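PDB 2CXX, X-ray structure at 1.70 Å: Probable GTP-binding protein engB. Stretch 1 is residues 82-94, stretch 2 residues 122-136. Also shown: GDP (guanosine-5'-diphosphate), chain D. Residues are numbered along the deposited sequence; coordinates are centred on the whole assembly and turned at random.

Stretch 1 (82-94) NIDVAVLVVDGKA
Stretch 2, residues 122-136: DIPTIVAVNKLDKIK

Strands 85-91 and 125-130 lie side by side and parallel, with a 25° angle between their directions. The register pairs Ala-86 with Thr-125 (CA-CA 4.7 Å) and runs in step through Val-90 with Val-129 (CA-CA 5.2 Å) to Asp-91 with Asn-130 (CA-CA 5.0 Å). Backbone phi/psi values are extended, for example -120/139 at Ala-86 and -108/135 at Ile-126.

The hydrogen bonds follow the parallel pattern, in which one residue bonds to two partners on either side of its opposite number. Ala-86 N donates to Pro-124 O (2.9 Å), and Ala-86 O accepts from Ile-126 N (2.8 Å). Leu-88 N donates to Ile-126 O (2.9 Å); Leu-88 O accepts from Ala-128 N (2.9 Å). Val-90 N donates to Ala-128 O (3.0 Å), and Val-90 O accepts from Asn-130 N (2.9 Å). Gly-92 N closes the ladder on Asn-130 O (2.8 Å).

Side chains alternate between faces. Val-87 and Val-89 share one with Ile-126 and Ala-128; Val-87 CG1 lies 4.0 Å from Ala-128 CB. On the other, Val-90 (m) packs CG2 against Val-127 (t) CG1 at 3.9 Å. Ile-123, just before its strand, brings CG2 to 3.6 Å from Ala-86 CB.

Asp-91 (t) is satisfied at both oxygens. Asp-91 OD1 caps the following turn, accepting from Ala-94 N (3.1 Å) and, weakly, from Lys-93 N (3.1 Å). Asp-91 OD2 forms a salt bridge with Lys-131 NZ (2.9 Å). Water 1 donates to Asp-91 OD2 (2.9 Å) and accepts from Lys-134 NZ (2.7 Å), linking the stretches again.

Gly-92 CA sits 3.4 Å from Ile-135 CD1 and 3.6 Å from Val-129 CG1. A CB here would clash with both.

Lys-131 has positive phi (72/37). Lys-131 O accepts from Lys-134 N (2.8 Å). Asp-133 (p) reads guanine: Asp-133 OD1 accepts from GDP N1 and Asp-133 OD2 from GDP N2, both at 2.7 Å.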

ATOM      1  N   ASN A  82      -6.791   0.488 -16.637  1.00 18.41           N
ATOM      2  CA  ASN A  82      -7.630   1.556 -16.110  1.00 16.01           C
ATOM      3  C   ASN A  82      -7.243   1.970 -14.717  1.00 14.88           C
ATOM      4  O   ASN A  82      -8.042   2.577 -13.993  1.00 14.01           O
ATOM      5  CB  ASN A  82      -9.116   1.139 -16.159  1.00 18.41           C
ATOM      6  CG  ASN A  82      -9.636   1.085 -17.590  1.00 18.79           C
ATOM      7  OD1 ASN A  82      -9.313   1.945 -18.404  1.00 20.28           O
ATOM      8  ND2 ASN A  82     -10.402   0.043 -17.910  1.00 20.68           N
ATOM      9  N   ILE A  83      -6.005   1.636 -14.334  1.00 11.09           N
ATOM     10  CA  ILE A  83      -5.481   2.032 -13.052  1.00 11.74           C
ATOM     11  C   ILE A  83      -4.344   3.017 -13.314  1.00 11.02           C
ATOM     12  O   ILE A  83      -3.314   2.673 -13.919  1.00 12.18           O
ATOM     13  CB  ILE A  83      -4.980   0.818 -12.244  1.00 11.76           C
ATOM     14  CG1 ILE A  83      -6.187  -0.024 -11.780  1.00 11.61           C
ATOM     15  CG2 ILE A  83      -4.167   1.350 -11.032  1.00  9.71           C
ATOM     16  CD1 ILE A  83      -5.833  -1.460 -11.356  1.00 10.01           C
ATOM     17  N   ASP A  84      -4.508   4.252 -12.874  1.00 10.60           N
ATOM     18  CA  ASP A  84      -3.460   5.234 -13.147  1.00 10.20           C
ATOM     19  C   ASP A  84      -2.241   5.225 -12.240  1.00  9.81           C
ATOM     20  O   ASP A  84      -1.126   5.578 -12.674  1.00 13.17           O
ATOM     21  CB  ASP A  84      -4.078   6.627 -13.108  1.00 10.35           C
ATOM     22  CG  ASP A  84      -5.165   6.793 -14.143  1.00 13.50           C
ATOM     23  OD1 ASP A  84      -6.349   6.665 -13.772  1.00 15.93           O
ATOM     24  OD2 ASP A  84      -4.815   7.001 -15.357  1.00 15.71           O
ATOM     25  N   VAL A  85      -2.460   4.927 -10.973  1.00  9.15           N
ATOM     26  CA  VAL A  85      -1.350   4.845 -10.037  1.00  8.64           C
ATOM     27  C   VAL A  85      -1.760   3.962  -8.886  1.00  9.05           C
ATOM     28  O   VAL A  85      -2.924   3.819  -8.613  1.00  7.50           O
ATOM     29  CB  VAL A  85      -0.941   6.280  -9.545  1.00 10.26           C
ATOM     30  CG1 VAL A  85      -2.100   6.914  -8.884  1.00 14.18           C
ATOM     31  CG2 VAL A  85       0.322   6.200  -8.612  1.00 12.32           C
ATOM     32  N   ALA A  86      -0.794   3.321  -8.226  1.00  8.01           N
ATOM     33  CA  ALA A  86      -1.042   2.465  -7.090  1.00  9.47           C
ATOM     34  C   ALA A  86      -0.288   3.012  -5.891  1.00  7.24           C
ATOM     35  O   ALA A  86       0.834   3.519  -6.000  1.00 10.02           O
ATOM     36  CB  ALA A  86      -0.560   0.951  -7.385  1.00  9.42           C
ATOM     37  N   VAL A  87      -0.929   2.979  -4.731  1.00  8.40           N
ATOM     38  CA  VAL A  87      -0.246   3.362  -3.498  1.00  7.09           C
ATOM     39  C   VAL A  87      -0.158   2.113  -2.628  1.00  6.99           C
ATOM     40  O   VAL A  87      -1.186   1.549  -2.230  1.00  8.03           O
ATOM     41  CB  VAL A  87      -1.016   4.397  -2.704  1.00  8.16           C
ATOM     42  CG1 VAL A  87      -0.223   4.771  -1.366  1.00  7.97           C
ATOM     43  CG2 VAL A  87      -1.168   5.646  -3.569  1.00  9.00           C
ATOM     44  N   LEU A  88       1.063   1.638  -2.386  1.00  8.31           N
ATOM     45  CA  LEU A  88       1.234   0.506  -1.504  1.00  8.46           C
ATOM     46  C   LEU A  88       1.605   1.121  -0.156  1.00  9.05           C
ATOM     47  O   LEU A  88       2.628   1.792  -0.026  1.00  8.83           O
ATOM     48  CB  LEU A  88       2.379  -0.428  -1.999  1.00  9.30           C
ATOM     49  CG  LEU A  88       2.924  -1.459  -0.992  1.00 12.02           C
ATOM     50  CD1 LEU A  88       1.881  -2.457  -0.524  1.00 10.95           C
ATOM     51  CD2 LEU A  88       4.085  -2.209  -1.637  1.00 10.11           C
ATOM     52  N   VAL A  89       0.775   0.868   0.851  1.00  7.72           N
ATOM     53  CA  VAL A  89       1.036   1.364   2.208  1.00  7.29           C
ATOM     54  C   VAL A  89       1.808   0.305   2.955  1.00  8.70           C
ATOM     55  O   VAL A  89       1.396  -0.822   2.955  1.00  9.23           O
ATOM     56  CB  VAL A  89      -0.273   1.573   2.932  1.00  6.41           C
ATOM     57  CG1 VAL A  89      -0.032   2.346   4.207  1.00  7.19           C
ATOM     58  CG2 VAL A  89      -1.254   2.350   2.009  1.00  6.22           C
ATOM     59  N   VAL A  90       2.948   0.656   3.552  1.00 10.09           N
ATOM     60  CA  VAL A  90       3.723  -0.282   4.374  1.00  9.67           C
ATOM     61  C   VAL A  90       3.924   0.328   5.720  1.00  9.59           C
ATOM     62  O   VAL A  90       3.844   1.547   5.899  1.00  9.55           O
ATOM     63  CB  VAL A  90       5.099  -0.655   3.796  1.00 10.55           C
ATOM     64  CG1 VAL A  90       4.887  -1.221   2.329  1.00 12.03           C
ATOM     65  CG2 VAL A  90       5.997   0.515   3.795  1.00 11.94           C
ATOM     66  N   ASP A  91       4.204  -0.536   6.696  1.00  8.84           N
ATOM     67  CA  ASP A  91       4.415  -0.089   8.066  1.00 11.06           C
ATOM     68  C   ASP A  91       5.956   0.010   8.109  1.00 10.99           C
ATOM     69  O   ASP A  91       6.613  -0.999   8.100  1.00 10.90           O
ATOM     70  CB  ASP A  91       3.850  -1.163   9.011  1.00 10.44           C
ATOM     71  CG  ASP A  91       4.192  -0.922  10.465  1.00 11.95           C
ATOM     72  OD1 ASP A  91       5.176  -0.197  10.726  1.00  9.80           O
ATOM     73  OD2 ASP A  91       3.483  -1.491  11.325  1.00 11.11           O
ATOM     74  N   GLY A  92       6.479   1.242   8.109  1.00 11.14           N
ATOM     75  CA  GLY A  92       7.932   1.448   8.069  1.00 12.51           C
ATOM     76  C   GLY A  92       8.703   0.813   9.227  1.00 14.04           C
ATOM     77  O   GLY A  92       9.858   0.374   9.070  1.00 15.53           O
ATOM     78  N   LYS A  93       8.082   0.783  10.401  1.00 12.58           N
ATOM     79  CA  LYS A  93       8.750   0.120  11.556  1.00 13.25           C
ATOM     80  C   LYS A  93       8.779  -1.399  11.414  1.00 11.64           C
ATOM     81  O   LYS A  93       9.845  -2.029  11.565  1.00 14.01           O
ATOM     82  CB  LYS A  93       8.055   0.465  12.889  1.00 14.65           C
ATOM     83  CG  LYS A  93       8.884  -0.119  14.081  1.00 18.59           C
ATOM     84  CD  LYS A  93       8.322   0.220  15.427  1.00 23.50           C
ATOM     85  CE  LYS A  93       9.245  -0.340  16.551  1.00 24.57           C
ATOM     86  NZ  LYS A  93       9.606  -1.773  16.257  1.00 25.14           N
ATOM     87  N   ALA A  94       7.637  -2.028  11.137  1.00  9.35           N
ATOM     88  CA  ALA A  94       7.603  -3.469  11.042  1.00 10.79           C
ATOM     89  C   ALA A  94       8.132  -4.151   9.784  1.00 10.21           C
ATOM     90  O   ALA A  94       8.758  -5.216   9.855  1.00 10.57           O
ATOM     91  CB  ALA A  94       6.135  -3.980  11.314  1.00  9.84           C
ATOM     92  N   ASP A 122       3.248  -2.965 -14.990  1.00  9.69           N
ATOM     93  CA  ASP A 122       3.600  -1.608 -15.456  1.00 11.21           C
ATOM     94  C   ASP A 122       2.729  -0.549 -14.793  1.00 11.68           C
ATOM     95  O   ASP A 122       2.412   0.480 -15.373  1.00 11.81           O
ATOM     96  CB  ASP A 122       3.564  -1.492 -16.997  1.00 11.85           C
ATOM     97  CG  ASP A 122       4.483  -2.506 -17.691  1.00 12.99           C
ATOM     98  OD1 ASP A 122       5.594  -2.826 -17.170  1.00 12.93           O
ATOM     99  OD2 ASP A 122       4.155  -2.922 -18.815  1.00 15.84           O
ATOM    100  N   ILE A 123       2.359  -0.798 -13.533  1.00 10.23           N
ATOM    101  CA  ILE A 123       1.563   0.184 -12.829  1.00  9.97           C
ATOM    102  C   ILE A 123       2.456   1.066 -11.961  1.00  9.47           C
ATOM    103  O   ILE A 123       3.138   0.546 -11.069  1.00 10.76           O
ATOM    104  CB  ILE A 123       0.523  -0.535 -11.931  1.00  9.78           C
ATOM    105  CG1 ILE A 123      -0.516  -1.203 -12.828  1.00 13.20           C
ATOM    106  CG2 ILE A 123      -0.107   0.487 -10.933  1.00 10.72           C
ATOM    107  CD1 ILE A 123      -1.521  -2.121 -12.042  1.00 12.33           C
ATOM    108  N   PRO A 124       2.496   2.387 -12.220  1.00 10.75           N
ATOM    109  CA  PRO A 124       3.319   3.304 -11.418  1.00 11.97           C
ATOM    110  C   PRO A 124       2.894   3.108  -9.951  1.00 11.08           C
ATOM    111  O   PRO A 124       1.688   3.134  -9.619  1.00  9.30           O
ATOM    112  CB  PRO A 124       2.922   4.711 -11.898  1.00 11.55           C
ATOM    113  CG  PRO A 124       2.150   4.498 -13.106  1.00 15.17           C
ATOM    114  CD  PRO A 124       1.545   3.132 -13.073  1.00 11.53           C
ATOM    115  N   THR A 125       3.876   2.933  -9.068  1.00  9.58           N
ATOM    116  CA  THR A 125       3.568   2.664  -7.668  1.00  9.88           C
ATOM    117  C   THR A 125       4.286   3.571  -6.711  1.00 11.33           C
ATOM    118  O   THR A 125       5.501   3.753  -6.810  1.00 12.69           O
ATOM    119  CB  THR A 125       3.937   1.210  -7.332  1.00 12.47           C
ATOM    120  OG1 THR A 125       3.179   0.322  -8.159  1.00 10.78           O
ATOM    121  CG2 THR A 125       3.623   0.906  -5.844  1.00 10.72           C
ATOM    122  N   ILE A 126       3.552   4.146  -5.771  1.00 10.11           N
ATOM    123  CA  ILE A 126       4.172   4.975  -4.729  1.00  8.76           C
ATOM    124  C   ILE A 126       4.094   4.143  -3.454  1.00  9.71           C
ATOM    125  O   ILE A 126       3.099   3.478  -3.213  1.00 11.69           O
ATOM    126  CB  ILE A 126       3.383   6.323  -4.534  1.00 10.69           C
ATOM    127  CG1 ILE A 126       3.474   7.159  -5.789  1.00 10.76           C
ATOM    128  CG2 ILE A 126       3.862   7.051  -3.273  1.00 13.95           C
ATOM    129  CD1 ILE A 126       2.339   8.201  -5.895  1.00 12.65           C
ATOM    130  N   VAL A 127       5.175   4.072  -2.686  1.00  9.26           N
ATOM    131  CA  VAL A 127       5.130   3.356  -1.428  1.00 10.16           C
ATOM    132  C   VAL A 127       4.972   4.371  -0.321  1.00 10.70           C
ATOM    133  O   VAL A 127       5.880   5.178  -0.102  1.00 10.03           O
ATOM    134  CB  VAL A 127       6.453   2.563  -1.183  1.00 11.63           C
ATOM    135  CG1 VAL A 127       6.426   1.879   0.215  1.00 11.89           C
ATOM    136  CG2 VAL A 127       6.646   1.549  -2.313  1.00 10.53           C
ATOM    137  N   ALA A 128       3.839   4.339   0.389  1.00 10.05           N
ATOM    138  CA  ALA A 128       3.618   5.237   1.534  1.00 10.61           C
ATOM    139  C   ALA A 128       4.260   4.513   2.742  1.00 10.80           C
ATOM    140  O   ALA A 128       3.769   3.483   3.174  1.00 11.41           O
ATOM    141  CB  ALA A 128       2.109   5.425   1.790  1.00 11.12           C
ATOM    142  N   VAL A 129       5.360   5.040   3.267  1.00  9.18           N
ATOM    143  CA  VAL A 129       6.043   4.409   4.390  1.00 10.41           C
ATOM    144  C   VAL A 129       5.435   5.019   5.665  1.00  9.66           C
ATOM    145  O   VAL A 129       5.857   6.058   6.170  1.00 11.03           O
ATOM    146  CB  VAL A 129       7.554   4.627   4.272  1.00  8.57           C
ATOM    147  CG1 VAL A 129       8.235   3.886   5.445  1.00  8.89           C
ATOM    148  CG2 VAL A 129       8.057   4.059   2.875  1.00  8.86           C
ATOM    149  N   ASN A 130       4.443   4.322   6.189  1.00 11.27           N
ATOM    150  CA  ASN A 130       3.657   4.828   7.289  1.00 10.87           C
ATOM    151  C   ASN A 130       4.251   4.511   8.644  1.00 11.37           C
ATOM    152  O   ASN A 130       5.147   3.671   8.773  1.00 10.49           O
ATOM    153  CB  ASN A 130       2.224   4.276   7.180  1.00 10.10           C
ATOM    154  CG  ASN A 130       1.222   5.053   8.045  1.00  8.77           C
ATOM    155  OD1 ASN A 130       1.347   6.260   8.181  1.00 12.84           O
ATOM    156  ND2 ASN A 130       0.211   4.378   8.588  1.00  8.68           N
ATOM    157  N   LYS A 131       3.732   5.225   9.625  1.00 11.46           N
ATOM    158  CA  LYS A 131       4.122   5.122  11.046  1.00 11.85           C
ATOM    159  C   LYS A 131       5.498   5.722  11.255  1.00 14.59           C
ATOM    160  O   LYS A 131       6.301   5.278  12.082  1.00 12.63           O
ATOM    161  CB  LYS A 131       4.082   3.682  11.541  1.00 11.96           C
ATOM    162  CG  LYS A 131       2.691   3.021  11.245  1.00 12.27           C
ATOM    163  CD  LYS A 131       2.463   1.774  12.098  1.00 10.85           C
ATOM    164  CE  LYS A 131       1.108   1.051  11.802  1.00 13.15           C
ATOM    165  NZ  LYS A 131       1.112  -0.303  12.488  1.00 13.40           N
ATOM    166  N   LEU A 132       5.744   6.789  10.517  1.00 15.13           N
ATOM    167  CA  LEU A 132       7.037   7.429  10.618  1.00 16.19           C
ATOM    168  C   LEU A 132       7.415   7.819  12.055  1.00 16.14           C
ATOM    169  O   LEU A 132       8.606   7.850  12.442  1.00 15.88           O
ATOM    170  CB  LEU A 132       7.015   8.667   9.732  1.00 17.17           C
ATOM    171  CG  LEU A 132       8.241   9.556   9.714  1.00 18.35           C
ATOM    172  CD1 LEU A 132       9.476   8.697   9.423  1.00 20.30           C
ATOM    173  CD2 LEU A 132       8.036  10.641   8.642  1.00 18.59           C
ATOM    174  N   ASP A 133       6.387   8.111  12.851  1.00 17.98           N
ATOM    175  CA  ASP A 133       6.583   8.509  14.234  1.00 18.20           C
ATOM    176  C   ASP A 133       7.204   7.392  15.102  1.00 18.53           C
ATOM    177  O   ASP A 133       7.686   7.648  16.207  1.00 19.58           O
ATOM    178  CB  ASP A 133       5.222   8.971  14.787  1.00 18.62           C
ATOM    179  CG  ASP A 133       4.140   7.926  14.619  1.00 19.71           C
ATOM    180  OD1 ASP A 133       3.690   7.698  13.472  1.00 18.48           O
ATOM    181  OD2 ASP A 133       3.718   7.349  15.640  1.00 17.19           O
ATOM    182  N   LYS A 134       7.253   6.168  14.596  1.00 17.04           N
ATOM    183  CA  LYS A 134       7.815   5.031  15.337  1.00 16.85           C
ATOM    184  C   LYS A 134       9.197   4.668  14.794  1.00 17.11           C
ATOM    185  O   LYS A 134       9.857   3.758  15.318  1.00 18.11           O
ATOM    186  CB  LYS A 134       6.906   3.786  15.133  1.00 16.62           C
ATOM    187  CG  LYS A 134       5.407   3.976  15.456  1.00 14.73           C
ATOM    188  CD  LYS A 134       4.572   2.678  15.237  1.00 17.50           C
ATOM    189  CE  LYS A 134       4.839   1.634  16.282  1.00 15.54           C
ATOM    190  NZ  LYS A 134       4.215   0.272  15.923  1.00 15.49           N
ATOM    191  N   ILE A 135       9.609   5.332  13.712  1.00 17.04           N
ATOM    192  CA  ILE A 135      10.860   4.994  13.032  1.00 18.77           C
ATOM    193  C   ILE A 135      12.024   5.891  13.387  1.00 18.95           C
ATOM    194  O   ILE A 135      12.009   7.062  13.084  1.00 18.19           O
ATOM    195  CB  ILE A 135      10.664   5.048  11.469  1.00 17.86           C
ATOM    196  CG1 ILE A 135       9.403   4.219  11.095  1.00 18.56           C
ATOM    197  CG2 ILE A 135      11.927   4.541  10.782  1.00 17.75           C
ATOM    198  CD1 ILE A 135       8.968   4.320   9.673  1.00 17.00           C
ATOM    199  N   LYS A 136      13.038   5.306  14.018  1.00 21.53           N
ATOM    200  CA  LYS A 136      14.230   6.051  14.410  1.00 22.26           C
ATOM    201  C   LYS A 136      15.153   6.402  13.245  1.00 22.10           C
ATOM    202  O   LYS A 136      15.744   7.461  13.281  1.00 20.90           O
ATOM    203  CB  LYS A 136      15.038   5.300  15.469  1.00 25.84           C
ATOM    204  CG  LYS A 136      16.155   4.461  14.898  1.00 29.65           C
ATOM    205  CD  LYS A 136      17.507   4.711  15.622  1.00 32.14           C
ATOM    206  CE  LYS A 136      18.690   4.828  14.654  1.00 32.25           C
ATOM    207  NZ  LYS A 136      18.946   6.253  14.195  1.00 33.32           N
TER
HETATM  208  PB  GDP D1401      -5.406  -0.926   8.143  1.00 11.40           P
HETATM  209  O1B GDP D1401      -5.733  -2.282   8.672  1.00 11.82           O
HETATM  210  O2B GDP D1401      -4.043  -0.951   7.341  1.00 11.08           O
HETATM  211  O3B GDP D1401      -6.537  -0.098   7.568  1.00 10.03           O
HETATM  212  O3A GDP D1401      -4.988  -0.099   9.432  1.00 11.92           O
HETATM  213  PA  GDP D1401      -5.615   1.040  10.360  1.00 12.53           P
HETATM  214  O1A GDP D1401      -5.735   2.300   9.596  1.00 10.79           O
HETATM  215  O2A GDP D1401      -6.997   0.570  10.946  1.00 12.51           O
HETATM  216  O5' GDP D1401      -4.473   1.316  11.451  1.00 12.75           O
HETATM  217  C5' GDP D1401      -4.150   0.154  12.153  1.00 12.14           C
HETATM  218  C4' GDP D1401      -3.446   0.518  13.466  1.00 12.12           C
HETATM  219  O4' GDP D1401      -2.239   1.353  13.182  1.00 13.55           O
HETATM  220  C3' GDP D1401      -4.205   1.369  14.426  1.00 14.50           C
HETATM  221  O3' GDP D1401      -4.275   1.139  15.839  1.00 16.67           O
HETATM  222  C2' GDP D1401      -3.898   2.816  13.983  1.00 14.18           C
HETATM  223  O2' GDP D1401      -4.067   3.728  15.133  1.00 17.69           O
HETATM  224  C1' GDP D1401      -2.381   2.667  13.835  1.00 12.40           C
HETATM  225  N9  GDP D1401      -1.754   3.658  12.949  1.00 13.37           N
HETATM  226  C8  GDP D1401      -2.147   4.051  11.650  1.00 14.21           C
HETATM  227  N7  GDP D1401      -1.324   4.933  11.194  1.00 11.33           N
HETATM  228  C5  GDP D1401      -0.360   5.176  12.136  1.00 12.38           C
HETATM  229  C6  GDP D1401       0.792   6.017  12.217  1.00 15.03           C
HETATM  230  O6  GDP D1401       1.105   6.747  11.328  1.00 15.24           O
HETATM  231  N1  GDP D1401       1.572   5.987  13.369  1.00 14.83           N
HETATM  232  C2  GDP D1401       1.241   5.173  14.414  1.00 15.90           C
HETATM  233  N2  GDP D1401       2.041   5.186  15.534  1.00 13.48           N
HETATM  234  N3  GDP D1401       0.178   4.384  14.367  1.00 14.43           N
HETATM  235  C4  GDP D1401      -0.638   4.360  13.253  1.00 13.24           C
HETATM  236  O   HOH W   1       4.932  -1.233  13.828  1.00 13.30           O